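Local structure of replicase polyprotein 1a (Avian infectious bronchitis virus, 3LD1) at residues T23-N26 with A31-F34; A95-E100 with E124-T129; L120-I125 with M147-G152; L132-Q135 with Q141-A144. The protein is the non-structural protein 2 portion of the coronavirus replicase polyprotein, a product whose exact role in viral replication is not firmly established. The protein carries 3 engineered substitutions. All coordinates share one frame; numbering follows the deposited sequence.

Contact 1 (T23-N26 with A31-F34)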
loop_
_atom_site.group_PDB
_atom_site.type_symbol
_atom_site.label_atom_id
_atom_site.label_comp_id
_atom_site.label_asym_id
_atom_site.label_seq_id
_atom_site.Cartn_x
_atom_site.Cartn_y
_atom_site.Cartn_z
ATOM N N THR A 23 -14.828 5.454 22.266
ATOM C CA THR A 23 -14.377 6.638 21.535
ATOM C C THR A 23 -15.494 7.210 20.651
ATOM O O THR A 23 -16.384 6.456 20.170
ATOM C CB THR A 23 -13.158 6.338 20.651
ATOM O OG1 THR A 23 -12.617 7.579 20.173
ATOM C CG2 THR A 23 -13.563 5.453 19.468
ATOM N N SER A 24 -15.472 8.540 20.504
ATOM C CA SER A 24 -16.534 9.230 19.781
ATOM C C SER A 24 -15.947 9.489 18.408
ATOM O O SER A 24 -16.663 9.823 17.446
ATOM C CB SER A 24 -16.989 10.561 20.494
ATOM O OG SER A 24 -15.904 11.360 20.983
ATOM N N HIS A 25 -14.633 9.301 18.312
ATOM C CA HIS A 25 -13.947 9.672 17.125
ATOM C C HIS A 25 -14.589 9.016 15.940
ATOM O O HIS A 25 -14.964 7.860 16.041
ATOM C CB HIS A 25 -12.505 9.343 17.197
ATOM C CG HIS A 25 -11.706 10.082 16.185
ATOM N ND1 HIS A 25 -11.719 9.748 14.843
ATOM C CD2 HIS A 25 -10.920 11.176 16.302
ATOM C CE1 HIS A 25 -10.940 10.582 14.184
ATOM N NE2 HIS A 25 -10.436 11.451 15.048
ATOM N N ASN A 26 -14.804 9.788 14.865
ATOM C CA ASN A 26 -15.337 9.269 13.585
ATOM C C ASN A 26 -14.185 9.094 12.573
ATOM O O ASN A 26 -13.762 10.067 11.920
ATOM C CB ASN A 26 -16.502 10.140 13.015
ATOM C CG ASN A 26 -16.952 9.704 11.577
ATOM O OD1 ASN A 26 -16.288 8.907 10.873
ATOM N ND2 ASN A 26 -18.088 10.248 11.141
ATOM N N ALA A 31 -6.181 4.347 7.782
ATOM C CA ALA A 31 -5.073 5.174 8.200
ATOM C C ALA A 31 -5.426 6.000 9.429
ATOM O O ALA A 31 -4.670 5.994 10.419
ATOM C CB ALA A 31 -4.538 6.006 7.072
ATOM N N ASP A 32 -6.567 6.672 9.398
ATOM C CA ASP A 32 -6.983 7.530 10.527
ATOM C C ASP A 32 -7.202 6.628 11.766
ATOM O O ASP A 32 -6.634 6.809 12.848
ATOM C CB ASP A 32 -8.259 8.323 10.128
ATOM C CG ASP A 32 -8.645 9.515 11.130
ATOM O OD1 ASP A 32 -7.787 10.185 11.800
ATOM O OD2 ASP A 32 -9.871 9.816 11.217
ATOM N N ALA A 33 -7.960 5.569 11.569
ATOM C CA ALA A 33 -8.267 4.705 12.678
ATOM C C ALA A 33 -6.971 4.274 13.287
ATOM O O ALA A 33 -6.805 4.342 14.530
ATOM C CB ALA A 33 -9.064 3.518 12.208
ATOM N N PHE A 34 -6.028 3.843 12.448
ATOM C CA PHE A 34 -4.811 3.319 13.005
ATOM C C PHE A 34 -4.105 4.450 13.771
ATOM O O PHE A 34 -3.572 4.255 14.869
ATOM C CB PHE A 34 -3.924 2.805 11.850
ATOM C CG PHE A 34 -2.504 2.488 12.237
ATOM C CD1 PHE A 34 -2.169 1.224 12.684
ATOM C CD2 PHE A 34 -1.510 3.448 12.131
ATOM C CE1 PHE A 34 -0.834 0.852 13.056
ATOM C CE2 PHE A 34 -0.153 3.116 12.461
ATOM C CZ PHE A 34 0.182 1.781 12.929
HETATM O O HOH W 1 -9.260 12.863 12.484
#
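His25 and Asp32 meet across the loop that joins helix 13-20 to helix 30-46, the histidine leaving an ST turn and the aspartate rising from the first turn of the second helix. The ST turn is closed by His25 N, which donates to Thr23 OG1 at 3.2 Å and fixes the backbone from which the imidazole departs. Starting at CB, the side chain heads for the helix with CG opposite the backbone N (chi1 -162°). ND1 stays at 4.1 Å from Asp32 OD2. CE1 comes in closest, its edge meeting Asp32 OD2 at 3.2 Å near the ring plane; this is a C-H edge against an acidic oxygen. The ring and carboxylate planes are turned 64° from each other, so the two groups approach without lying flat together. At the tip, NE2 faces water 1, which sits in the ring plane. The negative carboxylate beside the imidazole would probably favour its protonated form.

The stronger polar partner of Asp32 lies outside this pair: OD2 accepts from the backbone N of Lys28, a bond that helps hold the carboxylate in place, while the backbone N of Asp32 donates to Asp29 OD1. The side chain of His25 also touches Trp133 of helix 128-134. The site lies at the surface, and water 1 links the two side chains: it donates to Asp32 OD1 at 3.1 Å while accepting weakly from His25 NE2 at 3.2 Å.

Contact 2 (A95-E100 with E124-T129); sequences ARKYRE and EIFDPT
Lys97 lays its aliphatic chain along Phe126, the two side chains running antiparallel to one another. Lys97 CB stands 3.9 Å from Phe126 CE2, approaching the ring obliquely. A bend at chi3 (-62°) brings the chain back, so that Lys97 CE comes to 4.0 Å from Phe126 CD2. Beyond it, the ammonium group makes a weak hydrogen bond, with Lys97 NZ 3.3 Å from Ile125 O. Its stronger partner is the carboxylate of Glu130, which forms a salt bridge with NZ. Ile125 adds a light apolar touch, its CG2 lying 4.3 Å from Lys97 CD, and the edge of the Phe126 ring faces the helix backbone, with CZ 4.4 Å from Tyr98 N.

A second shell sets these groups in place. Asp127 is the N-cap of helix 128-134: its OD1 accepts weakly from Thr129 N at 3.1 Å and also takes the N-H of Glu130, fixing the first turn of the helix, which carries Glu130. Phe126 lies between helices 93-103 and 128-134, packing on Ile131 and Leu134 of the latter and on Lys97 of the former; the ring of Tyr98, also on helix 93-103, meets Phe21 edge-to-face, just beyond helix 13-20.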
loop_
_atom_site.group_PDB
_atom_site.type_symbol
_atom_site.label_atom_id
_atom_site.label_comp_id
_atom_site.label_asym_id
_atom_site.label_seq_id
_atom_site.Cartn_x
_atom_site.Cartn_y
_atom_site.Cartn_z
ATOM N N ALA A 95 -19.047 -1.310 22.399
ATOM C CA ALA A 95 -18.442 -2.243 23.342
ATOM C C ALA A 95 -19.338 -3.473 23.527
ATOM O O ALA A 95 -18.877 -4.582 23.407
ATOM C CB ALA A 95 -18.151 -1.586 24.717
ATOM N N ARG A 96 -20.634 -3.300 23.753
ATOM C CA ARG A 96 -21.453 -4.498 23.986
ATOM C C ARG A 96 -21.500 -5.463 22.841
ATOM O O ARG A 96 -21.441 -6.661 23.104
ATOM C CB ARG A 96 -22.850 -4.210 24.523
ATOM C CG ARG A 96 -22.781 -3.402 25.845
ATOM C CD ARG A 96 -24.172 -3.295 26.425
ATOM N NE ARG A 96 -24.070 -3.321 27.864
ATOM C CZ ARG A 96 -25.080 -3.078 28.677
ATOM N NH1 ARG A 96 -26.264 -2.769 28.178
ATOM N NH2 ARG A 96 -24.892 -3.126 29.979
ATOM N N LYS A 97 -21.557 -4.979 21.604
ATOM C CA LYS A 97 -21.482 -5.890 20.480
ATOM C C LYS A 97 -20.110 -6.594 20.476
ATOM O O LYS A 97 -19.993 -7.816 20.209
ATOM C CB LYS A 97 -21.728 -5.143 19.196
ATOM C CG LYS A 97 -23.055 -4.428 19.252
ATOM C CD LYS A 97 -23.576 -3.928 17.850
ATOM C CE LYS A 97 -22.610 -2.903 17.214
ATOM N NZ LYS A 97 -23.053 -2.022 15.986
ATOM N N TYR A 98 -19.081 -5.852 20.874
ATOM C CA TYR A 98 -17.795 -6.416 20.905
ATOM C C TYR A 98 -17.721 -7.504 21.925
ATOM O O TYR A 98 -16.981 -8.520 21.683
ATOM C CB TYR A 98 -16.728 -5.341 21.137
ATOM C CG TYR A 98 -15.313 -5.829 21.490
ATOM C CD1 TYR A 98 -14.420 -6.298 20.485
ATOM C CD2 TYR A 98 -14.835 -5.772 22.835
ATOM C CE1 TYR A 98 -13.072 -6.712 20.817
ATOM C CE2 TYR A 98 -13.492 -6.190 23.168
ATOM C CZ TYR A 98 -12.625 -6.643 22.157
ATOM O OH TYR A 98 -11.325 -7.060 22.475
ATOM N N ARG A 99 -18.399 -7.316 23.068
ATOM C CA ARG A 99 -18.389 -8.371 24.090
ATOM C C ARG A 99 -19.055 -9.578 23.432
ATOM O O ARG A 99 -18.618 -10.684 23.558
ATOM C CB ARG A 99 -19.195 -8.001 25.334
ATOM C CG ARG A 99 -18.672 -8.760 26.573
ATOM C CD ARG A 99 -19.662 -9.222 27.648
ATOM N NE ARG A 99 -20.967 -8.567 27.689
ATOM C CZ ARG A 99 -21.475 -7.891 28.731
ATOM N NH1 ARG A 99 -20.763 -7.739 29.869
ATOM N NH2 ARG A 99 -22.705 -7.364 28.632
ATOM N N GLU A 100 -20.079 -9.321 22.645
ATOM C CA GLU A 100 -20.770 -10.382 21.957
ATOM C C GLU A 100 -19.830 -11.092 20.933
ATOM O O GLU A 100 -19.636 -12.309 21.022
ATOM C CB GLU A 100 -22.086 -9.871 21.322
ATOM C CG GLU A 100 -23.189 -10.900 21.272
ATOM C CD GLU A 100 -23.684 -11.232 22.718
ATOM O OE1 GLU A 100 -23.995 -10.280 23.489
ATOM O OE2 GLU A 100 -23.730 -12.425 23.101
ATOM N N GLU A 124 -23.141 -7.234 8.632
ATOM C CA GLU A 124 -24.446 -7.601 9.135
ATOM C C GLU A 124 -24.586 -7.216 10.590
ATOM O O GLU A 124 -25.664 -7.124 11.080
ATOM C CB GLU A 124 -24.690 -9.104 9.011
ATOM C CG GLU A 124 -24.897 -9.642 7.619
ATOM C CD GLU A 124 -25.221 -11.163 7.668
ATOM O OE1 GLU A 124 -25.019 -11.789 8.769
ATOM O OE2 GLU A 124 -25.653 -11.730 6.600
ATOM N N ILE A 125 -23.516 -6.991 11.325
ATOM C CA ILE A 125 -23.718 -6.577 12.718
ATOM C C ILE A 125 -23.034 -5.237 13.027
ATOM O O ILE A 125 -23.482 -4.532 13.911
ATOM C CB ILE A 125 -23.315 -7.718 13.714
ATOM C CG1 ILE A 125 -24.226 -8.958 13.566
ATOM C CG2 ILE A 125 -23.193 -7.224 15.184
ATOM C CD1 ILE A 125 -25.653 -8.844 14.206
ATOM N N PHE A 126 -21.999 -4.870 12.270
ATOM C CA PHE A 126 -21.271 -3.616 12.443
ATOM C C PHE A 126 -21.309 -2.660 11.280
ATOM O O PHE A 126 -21.299 -3.055 10.115
ATOM C CB PHE A 126 -19.834 -3.944 12.699
ATOM C CG PHE A 126 -19.605 -4.695 13.987
ATOM C CD1 PHE A 126 -19.657 -6.109 14.028
ATOM C CD2 PHE A 126 -19.296 -4.008 15.166
ATOM C CE1 PHE A 126 -19.396 -6.847 15.263
ATOM C CE2 PHE A 126 -19.061 -4.723 16.392
ATOM C CZ PHE A 126 -19.126 -6.144 16.441
ATOM N N ASP A 127 -21.326 -1.372 11.588
ATOM C CA ASP A 127 -21.277 -0.372 10.517
ATOM C C ASP A 127 -19.828 -0.061 10.171
ATOM O O ASP A 127 -18.909 -0.595 10.849
ATOM C CB ASP A 127 -21.974 0.922 10.934
ATOM C CG ASP A 127 -21.381 1.535 12.191
ATOM O OD1 ASP A 127 -20.145 1.794 12.311
ATOM O OD2 ASP A 127 -22.191 1.782 13.093
ATOM N N PRO A 128 -19.613 0.824 9.154
ATOM C CA PRO A 128 -18.274 0.980 8.572
ATOM C C PRO A 128 -17.254 1.442 9.563
ATOM O O PRO A 128 -16.127 0.987 9.561
ATOM C CB PRO A 128 -18.500 1.964 7.440
ATOM C CG PRO A 128 -19.922 1.626 7.035
ATOM C CD PRO A 128 -20.588 1.611 8.386
ATOM N N THR A 129 -17.674 2.245 10.492
ATOM C CA THR A 129 -16.777 2.804 11.484
ATOM C C THR A 129 -16.401 1.745 12.550
ATOM O O THR A 129 -15.242 1.664 13.079
ATOM C CB THR A 129 -17.557 4.018 12.086
ATOM O OG1 THR A 129 -17.614 5.050 11.091
ATOM C CG2 THR A 129 -16.999 4.567 13.423
#

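Contact 3 (L120-I125 with M147-G152); sequences LTLDEI and MRRLVG. Engineered in segment 120-125: Leu120 (natural residue Gln).
Arg149 reaches from helix 140-162 to Asp123, and the two side chains cross at about a right angle to form a salt bridge. In the model Arg149 NH2 lies 2.5 Å from Asp123 OD1, short enough that the exact length is doubtful. Carboxylate and guanidinium planes are 57° apart, and OD1 comes in at the guanidinium edge; OD2 stays 4.0 Å from the same NH2, so one oxygen alone makes the bridge. The arginine gets there as an extended chain with a bend at chi3, which, with chi4, brings the guanidinium to Leu120 O and Asp123, where helix 112-121 gives way to a 3-10 turn. Asp123 has CG flanked by both backbone neighbours (chi1 55°), a rotamer that turns OD1 to NH2.

Arg149 NE donates to Ala119 O, and Leu122 CB packs 3.8 Å from that NE; with CG anti to the backbone N (chi1 -161°), the rest of Leu122 goes to Ile131 and Leu134. NH2 also stands 2.9 Å from the carbonyl O of Leu120, an engineered residue whose side chain points away. A cation set among carbonyls toward the C-terminal end of helix 112-121 would probably be favoured by the helix dipole. In the 3-10 turn, Glu124 N bonds to Thr121 O at 2.8 Å. Helix 128-134 packs beside the bridge, where Ile131 touches Leu122, Asp123 and Arg149, so the contact ties together three successive helices: 112-121, 128-134 and 140-162.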
loop_
_atom_site.group_PDB
_atom_site.type_symbol
_atom_site.label_atom_id
_atom_site.label_comp_id
_atom_site.label_asym_id
_atom_site.label_seq_id
_atom_site.Cartn_x
_atom_site.Cartn_y
_atom_site.Cartn_z
ATOM N N LEU A 120 -16.755 -11.942 6.363
ATOM C CA LEU A 120 -17.298 -11.504 5.101
ATOM C C LEU A 120 -18.653 -10.895 5.434
ATOM O O LEU A 120 -19.127 -9.955 4.818
ATOM C CB LEU A 120 -17.461 -12.747 4.226
ATOM C CG LEU A 120 -18.406 -12.656 3.007
ATOM C CD1 LEU A 120 -17.775 -11.667 1.961
ATOM C CD2 LEU A 120 -18.701 -14.034 2.437
ATOM N N THR A 121 -19.220 -11.447 6.480
ATOM C CA THR A 121 -20.561 -11.199 6.972
ATOM C C THR A 121 -20.629 -10.100 8.050
ATOM O O THR A 121 -21.687 -9.589 8.421
ATOM C CB THR A 121 -20.944 -12.550 7.555
ATOM O OG1 THR A 121 -21.756 -13.209 6.581
ATOM C CG2 THR A 121 -21.614 -12.454 8.830
ATOM N N LEU A 122 -19.475 -9.755 8.557
ATOM C CA LEU A 122 -19.308 -8.792 9.592
ATOM C C LEU A 122 -20.180 -7.504 9.566
ATOM O O LEU A 122 -20.677 -7.037 10.593
ATOM C CB LEU A 122 -17.828 -8.453 9.631
ATOM C CG LEU A 122 -17.433 -7.822 10.920
ATOM C CD1 LEU A 122 -17.599 -8.868 11.951
ATOM C CD2 LEU A 122 -15.994 -7.332 10.838
ATOM N N ASP A 123 -20.366 -6.929 8.404
ATOM C CA ASP A 123 -21.196 -5.702 8.324
ATOM C C ASP A 123 -22.727 -5.966 8.637
ATOM O O ASP A 123 -23.495 -5.039 8.858
ATOM C CB ASP A 123 -21.027 -5.074 6.926
ATOM C CG ASP A 123 -21.336 -6.053 5.843
ATOM O OD1 ASP A 123 -20.864 -7.206 5.932
ATOM O OD2 ASP A 123 -22.110 -5.715 4.947
ATOM N N GLU A 124 -23.141 -7.234 8.632
ATOM C CA GLU A 124 -24.446 -7.601 9.135
ATOM C C GLU A 124 -24.586 -7.216 10.590
ATOM O O GLU A 124 -25.664 -7.124 11.080
ATOM C CB GLU A 124 -24.690 -9.104 9.011
ATOM C CG GLU A 124 -24.897 -9.642 7.619
ATOM C CD GLU A 124 -25.221 -11.163 7.668
ATOM O OE1 GLU A 124 -25.019 -11.789 8.769
ATOM O OE2 GLU A 124 -25.653 -11.730 6.600
ATOM N N ILE A 125 -23.516 -6.991 11.325
ATOM C CA ILE A 125 -23.718 -6.577 12.718
ATOM C C ILE A 125 -23.034 -5.237 13.027
ATOM O O ILE A 125 -23.482 -4.532 13.911
ATOM C CB ILE A 125 -23.315 -7.718 13.714
ATOM C CG1 ILE A 125 -24.226 -8.958 13.566
ATOM C CG2 ILE A 125 -23.193 -7.224 15.184
ATOM C CD1 ILE A 125 -25.653 -8.844 14.206
ATOM N N MET A 147 -9.495 -7.897 9.585
ATOM C CA MET A 147 -8.628 -7.472 8.508
ATOM C C MET A 147 -8.808 -8.298 7.249
ATOM O O MET A 147 -8.478 -7.837 6.155
ATOM C CB MET A 147 -7.157 -7.460 8.913
ATOM C CG MET A 147 -6.760 -6.338 9.869
ATOM S SD MET A 147 -4.971 -6.344 10.199
ATOM C CE MET A 147 -4.786 -7.285 11.669
ATOM N N ARG A 148 -9.350 -9.507 7.390
ATOM C CA ARG A 148 -9.502 -10.321 6.231
ATOM C C ARG A 148 -10.222 -9.542 5.153
ATOM O O ARG A 148 -10.040 -9.846 4.016
ATOM C CB ARG A 148 -10.164 -11.699 6.557
ATOM C CG ARG A 148 -9.222 -12.550 7.422
ATOM C CD ARG A 148 -9.874 -13.815 7.945
ATOM N NE ARG A 148 -9.323 -14.955 7.240
ATOM C CZ ARG A 148 -8.243 -15.590 7.637
ATOM N NH1 ARG A 148 -7.653 -15.230 8.774
ATOM N NH2 ARG A 148 -7.796 -16.589 6.927
ATOM N N ARG A 149 -11.002 -8.517 5.512
ATOM C CA ARG A 149 -11.908 -7.862 4.542
ATOM C C ARG A 149 -11.146 -6.936 3.664
ATOM O O ARG A 149 -11.635 -6.553 2.590
ATOM C CB ARG A 149 -12.970 -6.982 5.203
ATOM C CG ARG A 149 -13.917 -7.618 6.167
ATOM C CD ARG A 149 -14.961 -6.514 6.632
ATOM N NE ARG A 149 -16.301 -7.061 6.448
ATOM C CZ ARG A 149 -17.268 -6.562 5.678
ATOM N NH1 ARG A 149 -17.150 -5.404 5.033
ATOM N NH2 ARG A 149 -18.413 -7.219 5.609
ATOM N N LEU A 150 -10.003 -6.494 4.185
ATOM C CA LEU A 150 -9.163 -5.494 3.532
ATOM C C LEU A 150 -8.384 -6.017 2.308
ATOM O O LEU A 150 -8.025 -5.228 1.430
ATOM C CB LEU A 150 -8.194 -4.886 4.510
ATOM C CG LEU A 150 -8.826 -4.151 5.675
ATOM C CD1 LEU A 150 -7.808 -3.694 6.683
ATOM C CD2 LEU A 150 -9.672 -3.023 5.230
ATOM N N VAL A 151 -8.198 -7.347 2.244
ATOM C CA VAL A 151 -7.510 -8.002 1.143
ATOM C C VAL A 151 -8.301 -7.711 -0.119
ATOM O O VAL A 151 -7.821 -7.064 -1.032
ATOM C CB VAL A 151 -7.409 -9.477 1.427
ATOM C CG1 VAL A 151 -6.713 -10.177 0.278
ATOM C CG2 VAL A 151 -6.636 -9.716 2.773
ATOM N N GLY A 152 -9.557 -8.103 -0.113
ATOM C CA GLY A 152 -10.504 -7.726 -1.149
ATOM C C GLY A 152 -10.422 -6.258 -1.535
ATOM O O GLY A 152 -10.349 -5.962 -2.725
#

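Contact 4 (L132-Q135 with Q141-A144); sequences LWLQ and QVSA
Leu134 and Val142 pair where helix 128-134 gives way to helix 140-162 through a short connection, a buried corner between two consecutive helices. Near the end of the first helix, Gln135 N still bonds weakly to Leu132 O at 3.2 Å. Leu134 follows with two kinds of contact. Its side chain meets Val142 at an oblique angle, with Leu134 CD2 4.0 Å from Val142 CG1, the valine branch opposite the backbone N (chi1 163°). Its carbonyl looks at the next helix directly: Leu134 O lies 3.4 Å from Ser143 CA in a CA-H...O contact with an angle of 140° at the hydrogen.

At Gln135 the backbones draw together, its CA 4.6 Å from Ser143 CA, and Gln135 O is 4.2 Å from Ser143 CB. That carbonyl accepts from Tyr30 OH, while the amide NE2, on a side chain directed away, donates to Ala146 O. Ser143 turns its OG back to Ile140 O and Lys139 O, at and just before the start of its helix. Gln135 O, Gln135 NE2 and Ser143 OG thus all bond to partners outside the pair, and the contact itself rests on apolar packing and one C-H...O contact; the close backbone approach is consistent with the small side chain of Ser143.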
loop_
_atom_site.group_PDB
_atom_site.type_symbol
_atom_site.label_atom_id
_atom_site.label_comp_id
_atom_site.label_asym_id
_atom_site.label_seq_id
_atom_site.Cartn_x
_atom_site.Cartn_y
_atom_site.Cartn_z
ATOM N N LEU A 132 -13.933 -0.584 10.967
ATOM C CA LEU A 132 -12.560 -0.063 11.028
ATOM C C LEU A 132 -11.953 -0.179 12.430
ATOM O O LEU A 132 -10.798 -0.416 12.523
ATOM C CB LEU A 132 -12.429 1.332 10.439
ATOM C CG LEU A 132 -12.208 1.743 8.957
ATOM C CD1 LEU A 132 -11.997 0.662 7.802
ATOM C CD2 LEU A 132 -13.344 2.752 8.594
ATOM N N TRP A 133 -12.692 -0.039 13.514
ATOM C CA TRP A 133 -12.047 -0.117 14.842
ATOM C C TRP A 133 -11.662 -1.584 15.172
ATOM O O TRP A 133 -10.571 -1.889 15.740
ATOM C CB TRP A 133 -12.894 0.499 15.986
ATOM C CG TRP A 133 -13.202 2.060 15.931
ATOM C CD1 TRP A 133 -14.441 2.628 15.949
ATOM C CD2 TRP A 133 -12.273 3.185 15.895
ATOM N NE1 TRP A 133 -14.362 3.994 15.871
ATOM C CE2 TRP A 133 -13.052 4.369 15.872
ATOM C CE3 TRP A 133 -10.875 3.300 15.854
ATOM C CZ2 TRP A 133 -12.495 5.643 15.814
ATOM C CZ3 TRP A 133 -10.320 4.561 15.840
ATOM C CH2 TRP A 133 -11.135 5.733 15.801
ATOM N N LEU A 134 -12.538 -2.499 14.776
ATOM C CA LEU A 134 -12.251 -3.945 14.899
ATOM C C LEU A 134 -10.890 -4.250 14.232
ATOM O O LEU A 134 -10.054 -5.009 14.776
ATOM C CB LEU A 134 -13.387 -4.806 14.318
ATOM C CG LEU A 134 -14.716 -4.630 15.098
ATOM C CD1 LEU A 134 -15.850 -5.424 14.513
ATOM C CD2 LEU A 134 -14.610 -4.945 16.609
ATOM N N GLN A 135 -10.670 -3.572 13.106
ATOM C CA GLN A 135 -9.516 -3.824 12.294
ATOM C C GLN A 135 -8.300 -3.215 12.940
ATOM O O GLN A 135 -7.184 -3.457 12.489
ATOM C CB GLN A 135 -9.723 -3.381 10.844
ATOM C CG GLN A 135 -10.746 -4.238 10.125
ATOM C CD GLN A 135 -11.310 -3.531 8.896
ATOM O OE1 GLN A 135 -11.273 -2.316 8.870
ATOM N NE2 GLN A 135 -11.821 -4.280 7.862
ATOM N N GLN A 141 -6.999 -12.025 17.781
ATOM C CA GLN A 141 -7.977 -12.872 17.187
ATOM C C GLN A 141 -9.092 -12.078 16.556
ATOM O O GLN A 141 -9.705 -12.537 15.593
ATOM C CB GLN A 141 -8.469 -13.804 18.323
ATOM C CG GLN A 141 -9.677 -14.722 18.090
ATOM C CD GLN A 141 -10.335 -15.164 19.455
ATOM O OE1 GLN A 141 -10.861 -16.259 19.567
ATOM N NE2 GLN A 141 -10.269 -14.307 20.483
ATOM N N VAL A 142 -9.338 -10.849 17.015
ATOM C CA VAL A 142 -10.363 -10.057 16.365
ATOM C C VAL A 142 -9.811 -9.275 15.198
ATOM O O VAL A 142 -10.379 -9.304 14.066
ATOM C CB VAL A 142 -11.104 -9.067 17.364
ATOM C CG1 VAL A 142 -11.902 -7.925 16.613
ATOM C CG2 VAL A 142 -11.983 -9.840 18.338
ATOM N N SER A 143 -8.756 -8.531 15.433
ATOM C CA SER A 143 -8.182 -7.764 14.329
ATOM C C SER A 143 -7.840 -8.702 13.140
ATOM O O SER A 143 -8.210 -8.415 11.979
ATOM C CB SER A 143 -6.980 -6.960 14.786
ATOM O OG SER A 143 -6.094 -7.793 15.532
ATOM N N ALA A 144 -7.267 -9.891 13.422
ATOM C CA ALA A 144 -6.845 -10.762 12.272
ATOM C C ALA A 144 -8.022 -11.207 11.448
ATOM O O ALA A 144 -7.942 -11.237 10.219
ATOM C CB ALA A 144 -6.074 -11.918 12.713
#

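The four contacts lie in one helical region toward the N-terminal end of an elongated chain, with centres 10 to 18 Å apart. Contact 1 closes first along the chain; contacts 2 and 3 overlap at Glu124 and Ile125, and contact 4 falls within the span that contact 3 bridges. Helix 128-134 is the common element: it takes part in contacts 2 and 4 and supplies Trp133, which packs against contact 1 with CZ2 3.3 Å from His25 O. Leu134 joins contacts 2, 3 and 4 through Phe126, Tyr98 and Leu122, and Gln135 meets Leu150 of contact 3. Contacts 2 and 4 thus use this short helix directly, and contacts 1 and 3 pack against it.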